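Long-range contacts in lithostathine-1-alpha (Homo sapiens, PDB 1QDD), which might inhibit spontaneous calcium carbonate precipitation as a secreted C-type lectin-like protein, and may be associated with pancreas and brain regeneration: residues R32-D37 with E133-F138; V51-Q56 with W89-G94; I78-P83 with Y114-T119; I104-S109 with W127-C132. The protein carries 1 engineered substitution. One frame throughout, in Å; residues are numbered along the deposited sequence.

From the N terminus, residues 32-37 come first and wait almost the whole domain for their partner, so interaction 1 closes the outermost loop with 133-138. The other three contacts nest inside it. Interaction 2 opens at 51-56 and closes at 89-94, but interaction 3, from 78-83 to 114-119, starts before that closure, so the two cross. Interaction 4, from 104-109 to 127-132, opens after interaction 2 has closed and crosses interaction 3 in turn; the Cys115-Cys132 disulfide joins these last two. Together they join the paired terminal strands of the C-type lectin fold to the rest of the same sheet and to the long loop region, with Trp35 of interaction 1 reaching the other three.

Interaction 1: R32-D37 with E133-F138; sequences RETWVD and EDKFSF
Two backbone hydrogen bonds hold this contact, both made by the antiparallel, hydrogen-bonded pair Glu33 and Phe136. Glu33 N reaches Phe136 O at 3.1 Å in a nearly straight bond (170°), and Phe136 N returns to Glu33 O at the same 3.1 Å but more bent. In each case the N-H comes in from above the carbonyl plane, and the two side chains diverge. CA-H...O contacts extend the seam: Arg32 CA on Phe136 O, Lys135 CA on Glu33 O and, straightest, Thr34 CA to Asp134 O at 3.3 Å. Thr34 CG2 comes within 3.8 Å of Glu133 O.

Among aliphatic parts, chi1 of -58° sets Glu33 CG beside its backbone N, 4.0 Å from Phe138 CE2, and the bend at chi2 turns the carboxylate, whose plane stands 70° from the ring. Lys135 CB packs against Arg32 CB at 4.2 Å and its CG lies by Thr34, the chain extended beyond.

Among the polar ends, Arg32 brings NH1 edge-on to Ser137 CB at 3.9 Å, while its NH2 makes a salt bridge with Asp73, whose other oxygen bonds Ser137 OG. Thr34 OG1 accepts a weak capping bond from Asp37 N at the N-cap of helix 35-44.

The seam thus joins strand 24-33 to strand 136-143. Strand 75-78 flanks the latter, and Phe138 packs on Leu50 of strand 49-50 and on Ala38 and Cys42 of the helix.

Interaction 2: V51-Q56 with W89-G94; sequences VSVLTQ and WHWSSG
Residues 51-56 run without regular secondary structure until Thr55 caps the next helix, whereas 89-94 hold the short strand 90-91 and then a type I turn from Trp91 to Gly94, closed by Gly94 N to Trp91 O at 3.0 Å. The backbones stay apart: the nearest CA atoms, Ser52 and Trp91, are 6.2 Å from each other.

The indole of Trp91 fills that gap, lying with one face under the Ser52-Val53 backbone. Ser52 CA makes a CH-pi contact 3.7 Å from the centroid of the Trp91 six-membered ring, 20° off its normal, and Val53 N rides above the same face. Leu54 slides past the ring in the opposite direction, its CD2 3.7 Å from Trp91 NE1. That NE1 donates to a water in the ring plane, which in turn donates to Val53 O.

At the other end Ser52 OG and Ser93 OG share a hydrogen bond of 2.8 Å. A second water joins Ser52 OG to Ser92 OG and accepts from Ser93 N.

Residues 51-56 link strand 49-50 to helix 56-68, and the contact packs on the neighbouring strands: Val51 on Val139 of strand 136-143 and Ile78 of strand 75-78, Trp91 on Ile78 and Leu80.

Interaction 3: I78-P83 with Y114-T119; sequences IGLHDP and YCVSLT
Val116 is the centre of the tight part. Its CG1 meets Ile78 CD1 at 4.0 Å as the two side chains cross obliquely, while its other methyl, CG2, lies alongside Leu80, 3.9 Å from Leu80 CB. Further along, Ile78 CG2 presses on Leu118 CG at 3.6 Å, the two side chains crossing at about a right angle. The indole of Trp127 touches all four of these aliphatic residues. The backbones pair just as closely here: Ile78 N points straight at Val116 O (3.2 Å, 173°), in the carbonyl plane. Past the corner at Gly79 the pairing slackens, and Val116 N reaches Leu80 O only in a weak, bent bond.

Toward Pro83 side-chain packing gives way to polar contacts, although the shortest backbone bond is here: Asp82 N donates to Tyr114 O at 2.9 Å. Asp82 OD2 lies in the plane of the Tyr114 ring at its edge, 3.5 Å from CD2. The buried carboxylate is satisfied elsewhere, by a salt bridge from OD2 to Arg87 and a hydrogen bond from Asn86 N to OD1. Tyr114 and His81 form the partly exposed side; the Tyr114 ring receives Lys85 in a cation-pi contact. His81 and Cys115 form a non-hydrogen-bonded pair, with His81 CB 4.1 Å from Cys115 SG, and the imidazole stacks on Trp35.

Tyr114 and Cys115 both face Val130, a classic beta bulge, and Cys115 carries the disulfide to Cys132. With Trp77 just before it, Ile78-Gly79-Leu80 completes the WIGL motif of the C-type lectin fold, here set against the core strand 115-119.

Interaction 4: I104-S109 with W127-C132; sequences IGAPSS and WKDVPC
The carboxylate of Asp129 carries this contact, gripping a single N-H with both oxygens. Ser108 N donates to Asp129 OD1 at 3.2 Å (152°) and, more weakly, to Asp129 OD2 at 3.1 Å. The donor stands 34° out of the carboxylate plane, so the N-H comes to OD1 obliquely from above it. Pro107 CA packs against the same Asp129 OD1 at 3.4 Å. Ala106 completes the inner shell, its CB 3.8 Å from both Trp127 O and Asp129 OD1, touching strand backbone and acid at once.

Several features set this geometry. Asp129 places CG between its backbone N and carbonyl carbon (chi1 56°), and its CB points at the loop. The peptide before Pro107 is cis, a bend consistent with the way Ser108 N is presented to the acid. Pro107 also packs on Trp89 and Trp102. Arg87 gives NH2 to both Asp129 OD2 and Ser108 O, clasping the two segments together, and Gly113 N donates to OD2 as well.

Trp127-Lys128-Asp129 occupies the place of the WND motif of C-type lectins, and Pro107 that of the cis-proline in the long loop, where calcium-dependent relatives bind metal. In this protein a buried carboxylate is met instead by two backbone amides and a guanidinium, an environment that would probably keep it ionised.

Interaction 1: R32-D37 with E133-F138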
# COMPACT_ATOMS: atom_id res chain seq x y z
N ARG A 32 10.00 -7.80 6.94
CA ARG A 32 8.85 -8.01 7.82
C ARG A 32 8.88 -7.04 8.98
O ARG A 32 9.78 -7.04 9.82
CB ARG A 32 8.83 -9.47 8.29
CG ARG A 32 8.63 -10.47 7.16
CD ARG A 32 9.95 -10.90 6.52
NE ARG A 32 9.77 -12.15 5.78
CZ ARG A 32 9.17 -12.29 4.61
NH1 ARG A 32 8.68 -11.24 3.97
NH2 ARG A 32 9.07 -13.51 4.09
N GLU A 33 7.95 -6.09 8.98
CA GLU A 33 7.86 -5.01 9.93
C GLU A 33 6.41 -4.84 10.41
O GLU A 33 5.49 -5.26 9.70
CB GLU A 33 8.32 -3.68 9.32
CG GLU A 33 9.73 -3.62 8.78
CD GLU A 33 10.83 -3.50 9.81
OE1 GLU A 33 10.59 -3.26 11.01
OE2 GLU A 33 12.02 -3.62 9.42
N THR A 34 6.23 -4.24 11.58
CA THR A 34 4.88 -3.88 12.02
C THR A 34 4.26 -2.84 11.08
O THR A 34 4.99 -2.18 10.33
CB THR A 34 4.87 -3.33 13.46
OG1 THR A 34 5.60 -2.10 13.44
CG2 THR A 34 5.48 -4.29 14.47
N TRP A 35 2.95 -2.65 11.14
CA TRP A 35 2.30 -1.69 10.25
C TRP A 35 2.87 -0.29 10.39
O TRP A 35 3.20 0.37 9.40
CB TRP A 35 0.79 -1.71 10.47
CG TRP A 35 -0.00 -0.85 9.53
CD1 TRP A 35 -0.63 -1.23 8.38
CD2 TRP A 35 -0.32 0.54 9.68
NE1 TRP A 35 -1.29 -0.18 7.79
CE2 TRP A 35 -1.10 0.93 8.58
CE3 TRP A 35 -0.01 1.50 10.66
CZ2 TRP A 35 -1.55 2.24 8.40
CZ3 TRP A 35 -0.46 2.81 10.48
CH2 TRP A 35 -1.21 3.15 9.35
N VAL A 36 3.04 0.18 11.64
CA VAL A 36 3.60 1.52 11.87
C VAL A 36 5.02 1.67 11.35
O VAL A 36 5.39 2.67 10.74
CB VAL A 36 3.55 1.88 13.37
CG1 VAL A 36 4.34 3.14 13.70
CG2 VAL A 36 2.10 2.07 13.82
N ASP A 37 5.87 0.67 11.59
CA ASP A 37 7.26 0.69 11.16
C ASP A 37 7.38 0.62 9.64
O ASP A 37 8.26 1.26 9.06
CB ASP A 37 8.08 -0.39 11.85
CG ASP A 37 8.31 -0.11 13.33
OD1 ASP A 37 8.07 1.02 13.78
OD2 ASP A 37 8.75 -1.04 14.05
N GLU A 133 0.33 -5.26 15.12
CA GLU A 133 1.62 -5.71 15.61
C GLU A 133 2.18 -6.91 14.86
O GLU A 133 3.32 -7.31 15.12
CB GLU A 133 1.53 -6.02 17.12
CG GLU A 133 1.07 -4.85 17.96
CD GLU A 133 -0.43 -4.76 18.13
OE1 GLU A 133 -1.23 -5.54 17.57
OE2 GLU A 133 -0.86 -3.82 18.84
N ASP A 134 1.43 -7.49 13.92
CA ASP A 134 1.97 -8.53 13.06
C ASP A 134 3.12 -7.98 12.22
O ASP A 134 3.19 -6.76 11.98
CB ASP A 134 0.91 -9.12 12.14
CG ASP A 134 -0.06 -10.08 12.80
OD1 ASP A 134 0.09 -10.38 14.00
OD2 ASP A 134 -0.96 -10.53 12.06
N LYS A 135 4.05 -8.83 11.81
CA LYS A 135 5.22 -8.43 11.02
C LYS A 135 5.15 -8.99 9.62
O LYS A 135 5.30 -10.21 9.39
CB LYS A 135 6.52 -8.82 11.75
CG LYS A 135 6.68 -8.08 13.07
CD LYS A 135 7.74 -8.65 13.99
CE LYS A 135 7.62 -8.03 15.38
NZ LYS A 135 8.74 -8.43 16.27
N PHE A 136 4.83 -8.14 8.65
CA PHE A 136 4.63 -8.50 7.26
C PHE A 136 5.45 -7.62 6.31
O PHE A 136 5.92 -6.53 6.65
CB PHE A 136 3.14 -8.31 6.88
CG PHE A 136 2.13 -9.16 7.57
CD1 PHE A 136 2.38 -10.47 7.95
CD2 PHE A 136 0.85 -8.67 7.80
CE1 PHE A 136 1.43 -11.24 8.58
CE2 PHE A 136 -0.11 -9.45 8.42
CZ PHE A 136 0.17 -10.74 8.81
N SER A 137 5.61 -8.10 5.07
CA SER A 137 6.17 -7.32 3.97
C SER A 137 5.16 -6.24 3.57
O SER A 137 4.03 -6.21 4.09
CB SER A 137 6.48 -8.24 2.80
OG SER A 137 5.31 -8.97 2.45
N PHE A 138 5.52 -5.33 2.68
CA PHE A 138 4.69 -4.15 2.42
C PHE A 138 4.96 -3.50 1.08
O PHE A 138 6.01 -3.72 0.45
CB PHE A 138 4.91 -3.12 3.55
CG PHE A 138 6.32 -2.69 3.84
CD1 PHE A 138 6.84 -1.52 3.31
CD2 PHE A 138 7.12 -3.44 4.70
CE1 PHE A 138 8.11 -1.10 3.64
CE2 PHE A 138 8.39 -3.00 5.02
CZ PHE A 138 8.89 -1.84 4.49

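Interaction 2: V51-Q56 with W89-G94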
# COMPACT_ATOMS: atom_id res chain seq x y z
N VAL A 51 0.99 1.99 0.58
CA VAL A 51 0.12 2.22 -0.58
C VAL A 51 -1.32 2.47 -0.19
O VAL A 51 -1.89 1.78 0.65
CB VAL A 51 0.28 1.06 -1.58
CG1 VAL A 51 -0.20 -0.28 -1.06
CG2 VAL A 51 -0.39 1.36 -2.92
N SER A 52 -1.94 3.43 -0.88
CA SER A 52 -3.37 3.69 -0.84
C SER A 52 -3.97 3.19 -2.16
O SER A 52 -3.43 3.51 -3.22
CB SER A 52 -3.74 5.16 -0.70
OG SER A 52 -3.22 5.76 0.46
N VAL A 53 -4.97 2.34 -2.11
CA VAL A 53 -5.59 1.73 -3.30
C VAL A 53 -6.93 2.43 -3.54
O VAL A 53 -7.88 2.19 -2.79
CB VAL A 53 -5.77 0.21 -3.11
CG1 VAL A 53 -6.31 -0.45 -4.37
CG2 VAL A 53 -4.46 -0.46 -2.69
N LEU A 54 -6.94 3.31 -4.53
CA LEU A 54 -8.08 4.19 -4.73
C LEU A 54 -8.99 3.85 -5.87
O LEU A 54 -10.08 4.46 -5.96
CB LEU A 54 -7.52 5.63 -4.87
CG LEU A 54 -6.56 6.03 -3.74
CD1 LEU A 54 -5.98 7.42 -3.94
CD2 LEU A 54 -7.24 5.95 -2.39
N THR A 55 -8.66 2.91 -6.72
CA THR A 55 -9.49 2.46 -7.83
C THR A 55 -9.26 0.96 -8.02
O THR A 55 -8.21 0.43 -7.58
CB THR A 55 -9.17 3.15 -9.18
OG1 THR A 55 -7.82 2.79 -9.55
CG2 THR A 55 -9.33 4.66 -9.18
N GLN A 56 -10.14 0.29 -8.74
CA GLN A 56 -9.97 -1.12 -9.07
C GLN A 56 -8.71 -1.32 -9.90
O GLN A 56 -7.96 -2.29 -9.68
CB GLN A 56 -11.20 -1.64 -9.81
CG GLN A 56 -11.28 -3.16 -9.95
CD GLN A 56 -12.58 -3.52 -10.65
OE1 GLN A 56 -12.59 -4.15 -11.70
NE2 GLN A 56 -13.70 -3.03 -10.14
N TRP A 89 -12.47 3.57 8.81
CA TRP A 89 -11.20 3.31 8.14
C TRP A 89 -10.60 4.51 7.48
O TRP A 89 -11.29 5.36 6.89
CB TRP A 89 -11.38 2.17 7.11
CG TRP A 89 -11.91 0.91 7.72
CD1 TRP A 89 -13.21 0.54 7.84
CD2 TRP A 89 -11.14 -0.11 8.38
NE1 TRP A 89 -13.31 -0.65 8.52
CE2 TRP A 89 -12.06 -1.07 8.88
CE3 TRP A 89 -9.79 -0.30 8.62
CZ2 TRP A 89 -11.64 -2.20 9.57
CZ3 TRP A 89 -9.37 -1.43 9.31
CH2 TRP A 89 -10.30 -2.36 9.78
N HIS A 90 -9.28 4.68 7.57
CA HIS A 90 -8.56 5.77 6.95
C HIS A 90 -7.27 5.30 6.29
O HIS A 90 -6.62 4.36 6.77
CB HIS A 90 -8.11 6.82 7.99
CG HIS A 90 -9.24 7.56 8.65
ND1 HIS A 90 -9.72 8.76 8.18
CD2 HIS A 90 -9.98 7.23 9.73
CE1 HIS A 90 -10.73 9.15 8.96
NE2 HIS A 90 -10.90 8.24 9.90
N TRP A 91 -6.85 5.96 5.23
CA TRP A 91 -5.57 5.71 4.57
C TRP A 91 -4.52 6.55 5.29
O TRP A 91 -4.75 7.73 5.60
CB TRP A 91 -5.57 6.12 3.09
CG TRP A 91 -6.39 5.23 2.21
CD1 TRP A 91 -7.58 5.55 1.60
CD2 TRP A 91 -6.14 3.86 1.86
NE1 TRP A 91 -8.07 4.47 0.90
CE2 TRP A 91 -7.19 3.42 1.04
CE3 TRP A 91 -5.10 2.97 2.13
CZ2 TRP A 91 -7.28 2.12 0.55
CZ3 TRP A 91 -5.17 1.67 1.66
CH2 TRP A 91 -6.25 1.27 0.87
N SER A 92 -3.32 6.02 5.53
CA SER A 92 -2.24 6.75 6.19
C SER A 92 -1.85 7.98 5.39
O SER A 92 -1.38 8.97 6.00
CB SER A 92 -1.05 5.85 6.47
OG SER A 92 -0.43 5.39 5.29
N SER A 93 -1.99 8.01 4.08
CA SER A 93 -1.67 9.18 3.27
C SER A 93 -2.70 10.30 3.39
O SER A 93 -2.42 11.41 2.89
CB SER A 93 -1.60 8.80 1.79
OG SER A 93 -2.88 8.43 1.31
N GLY A 94 -3.88 10.05 3.94
CA GLY A 94 -4.91 11.08 4.04
C GLY A 94 -5.91 11.06 2.90
O GLY A 94 -6.87 11.84 2.91
O HOH W 1 -1.88 5.17 2.81
O HOH W 2 -9.90 3.45 -1.19

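Interaction 3: I78-P83 with Y114-T119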
# COMPACT_ATOMS: atom_id res chain seq x y z
N ILE A 78 -0.96 -2.87 3.40
CA ILE A 78 -1.41 -1.68 2.68
C ILE A 78 -1.71 -0.61 3.74
O ILE A 78 -1.74 -0.90 4.94
CB ILE A 78 -2.54 -1.89 1.69
CG1 ILE A 78 -3.83 -2.35 2.38
CG2 ILE A 78 -2.12 -2.89 0.61
CD1 ILE A 78 -5.04 -2.42 1.45
N GLY A 79 -1.93 0.64 3.32
CA GLY A 79 -2.09 1.75 4.24
C GLY A 79 -3.38 1.98 4.98
O GLY A 79 -3.55 3.10 5.51
N LEU A 80 -4.31 1.05 5.01
CA LEU A 80 -5.62 1.24 5.63
C LEU A 80 -5.61 0.79 7.07
O LEU A 80 -5.07 -0.29 7.39
CB LEU A 80 -6.70 0.53 4.82
CG LEU A 80 -8.15 1.01 5.03
CD1 LEU A 80 -8.41 2.35 4.37
CD2 LEU A 80 -9.15 -0.00 4.47
N HIS A 81 -6.17 1.59 7.98
CA HIS A 81 -6.22 1.24 9.40
C HIS A 81 -7.42 1.90 10.06
O HIS A 81 -8.06 2.79 9.48
CB HIS A 81 -4.91 1.58 10.11
CG HIS A 81 -4.61 3.03 10.28
ND1 HIS A 81 -4.16 3.54 11.49
CD2 HIS A 81 -4.65 4.07 9.43
CE1 HIS A 81 -3.96 4.84 11.35
NE2 HIS A 81 -4.26 5.21 10.13
N ASP A 82 -7.76 1.45 11.26
CA ASP A 82 -8.91 1.91 12.07
C ASP A 82 -8.32 2.54 13.33
O ASP A 82 -8.19 1.85 14.35
CB ASP A 82 -9.79 0.70 12.37
CG ASP A 82 -11.00 0.95 13.25
OD1 ASP A 82 -11.28 2.14 13.51
OD2 ASP A 82 -11.65 -0.04 13.68
N PRO A 83 -7.92 3.80 13.27
CA PRO A 83 -7.20 4.42 14.37
C PRO A 83 -7.94 4.60 15.68
O PRO A 83 -7.26 4.55 16.72
CB PRO A 83 -6.73 5.76 13.81
CG PRO A 83 -7.65 6.06 12.68
CD PRO A 83 -8.05 4.72 12.11
N TYR A 114 -7.17 -4.15 13.37
CA TYR A 114 -7.20 -2.70 13.16
C TYR A 114 -6.31 -2.22 12.03
O TYR A 114 -6.24 -1.00 11.77
CB TYR A 114 -6.96 -1.97 14.49
CG TYR A 114 -7.98 -2.36 15.56
CD1 TYR A 114 -7.60 -3.11 16.67
CD2 TYR A 114 -9.32 -2.03 15.43
CE1 TYR A 114 -8.52 -3.48 17.63
CE2 TYR A 114 -10.25 -2.41 16.38
CZ TYR A 114 -9.84 -3.14 17.48
OH TYR A 114 -10.78 -3.51 18.42
N CYS A 115 -5.58 -3.08 11.34
CA CYS A 115 -4.71 -2.77 10.21
C CYS A 115 -5.06 -3.74 9.10
O CYS A 115 -5.67 -4.80 9.37
CB CYS A 115 -3.23 -2.85 10.58
SG CYS A 115 -2.66 -1.47 11.61
N VAL A 116 -4.78 -3.43 7.84
CA VAL A 116 -5.21 -4.22 6.70
C VAL A 116 -4.09 -4.77 5.82
O VAL A 116 -3.13 -4.06 5.48
CB VAL A 116 -6.18 -3.37 5.83
CG1 VAL A 116 -6.70 -4.16 4.63
CG2 VAL A 116 -7.35 -2.88 6.67
N SER A 117 -4.23 -6.05 5.46
CA SER A 117 -3.29 -6.70 4.54
C SER A 117 -4.00 -7.25 3.31
O SER A 117 -5.19 -7.61 3.34
CB SER A 117 -2.57 -7.84 5.26
OG SER A 117 -3.45 -8.86 5.66
N LEU A 118 -3.24 -7.43 2.23
CA LEU A 118 -3.63 -8.17 1.04
C LEU A 118 -3.29 -9.66 1.21
O LEU A 118 -2.23 -9.97 1.76
CB LEU A 118 -2.87 -7.67 -0.18
CG LEU A 118 -3.03 -6.19 -0.55
CD1 LEU A 118 -2.01 -5.78 -1.61
CD2 LEU A 118 -4.44 -5.88 -1.02
N THR A 119 -4.14 -10.54 0.73
CA THR A 119 -3.95 -11.98 0.96
C THR A 119 -3.54 -12.71 -0.32
O THR A 119 -4.10 -12.53 -1.40
CB THR A 119 -5.22 -12.61 1.57
OG1 THR A 119 -6.31 -12.44 0.67
CG2 THR A 119 -5.58 -11.98 2.91

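Interaction 4: I104-S109 with W127-C132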
# COMPACT_ATOMS: atom_id res chain seq x y z
N ILE A 104 -13.95 -12.42 2.08
CA ILE A 104 -15.04 -13.10 2.78
C ILE A 104 -14.90 -12.98 4.29
O ILE A 104 -13.83 -13.27 4.83
CB ILE A 104 -15.07 -14.59 2.35
CG1 ILE A 104 -15.41 -14.73 0.87
CG2 ILE A 104 -16.04 -15.38 3.22
CD1 ILE A 104 -15.14 -16.08 0.25
N GLY A 105 -15.92 -12.48 4.97
CA GLY A 105 -15.92 -12.37 6.42
C GLY A 105 -15.18 -11.18 7.00
O GLY A 105 -15.00 -11.06 8.22
N ALA A 106 -14.72 -10.27 6.13
CA ALA A 106 -13.99 -9.09 6.55
C ALA A 106 -14.73 -7.80 6.37
O ALA A 106 -15.38 -7.84 5.36
CB ALA A 106 -12.61 -9.03 5.88
N PRO A 107 -14.49 -6.80 7.18
CA PRO A 107 -13.86 -6.72 8.45
C PRO A 107 -14.59 -7.50 9.55
O PRO A 107 -15.82 -7.51 9.54
CB PRO A 107 -13.64 -5.26 8.79
CG PRO A 107 -14.65 -4.53 8.00
CD PRO A 107 -15.14 -5.50 6.99
N SER A 108 -13.85 -8.17 10.43
CA SER A 108 -14.46 -8.98 11.48
C SER A 108 -14.98 -8.15 12.64
O SER A 108 -14.36 -7.15 13.03
CB SER A 108 -13.43 -10.01 12.00
OG SER A 108 -14.04 -10.89 12.94
N SER A 109 -16.08 -8.59 13.25
CA SER A 109 -16.63 -7.93 14.42
C SER A 109 -16.37 -8.76 15.68
O SER A 109 -16.39 -8.23 16.79
CB SER A 109 -18.13 -7.69 14.26
OG SER A 109 -18.82 -8.92 14.15
N TRP A 127 -8.78 -7.93 0.78
CA TRP A 127 -8.29 -7.39 2.02
C TRP A 127 -8.76 -8.15 3.26
O TRP A 127 -9.90 -8.61 3.31
CB TRP A 127 -8.80 -5.95 2.16
CG TRP A 127 -8.48 -4.99 1.06
CD1 TRP A 127 -7.66 -5.16 -0.01
CD2 TRP A 127 -9.00 -3.65 0.93
NE1 TRP A 127 -7.62 -4.03 -0.81
CE2 TRP A 127 -8.44 -3.10 -0.24
CE3 TRP A 127 -9.88 -2.89 1.70
CZ2 TRP A 127 -8.75 -1.79 -0.64
CZ3 TRP A 127 -10.19 -1.60 1.29
CH2 TRP A 127 -9.62 -1.08 0.13
N LYS A 128 -7.91 -8.20 4.28
CA LYS A 128 -8.25 -8.79 5.57
C LYS A 128 -7.77 -7.87 6.68
O LYS A 128 -6.68 -7.33 6.62
CB LYS A 128 -7.57 -10.15 5.69
CG LYS A 128 -7.68 -10.94 6.97
CD LYS A 128 -7.15 -12.34 6.70
CE LYS A 128 -5.66 -12.50 6.92
NZ LYS A 128 -5.36 -13.96 7.04
N ASP A 129 -8.58 -7.71 7.73
CA ASP A 129 -8.21 -6.99 8.94
C ASP A 129 -7.41 -7.89 9.88
O ASP A 129 -7.86 -9.02 10.14
CB ASP A 129 -9.43 -6.43 9.68
CG ASP A 129 -10.50 -7.44 10.06
OD1 ASP A 129 -10.92 -8.20 9.18
OD2 ASP A 129 -10.93 -7.46 11.24
N VAL A 130 -6.28 -7.46 10.38
CA VAL A 130 -5.38 -8.23 11.23
C VAL A 130 -4.78 -7.34 12.31
O VAL A 130 -4.85 -6.10 12.21
CB VAL A 130 -4.22 -8.82 10.39
CG1 VAL A 130 -4.63 -9.95 9.46
CG2 VAL A 130 -3.54 -7.72 9.57
N PRO A 131 -4.14 -7.89 13.34
CA PRO A 131 -3.50 -7.10 14.37
C PRO A 131 -2.38 -6.26 13.78
O PRO A 131 -1.52 -6.74 13.02
CB PRO A 131 -2.95 -8.15 15.34
CG PRO A 131 -3.80 -9.35 15.12
CD PRO A 131 -4.11 -9.35 13.64
N CYS A 132 -2.27 -5.00 14.18
CA CYS A 132 -1.26 -4.07 13.69
C CYS A 132 0.16 -4.44 14.10
O CYS A 132 1.13 -3.96 13.48
CB CYS A 132 -1.58 -2.65 14.17
SG CYS A 132 -3.12 -1.96 13.52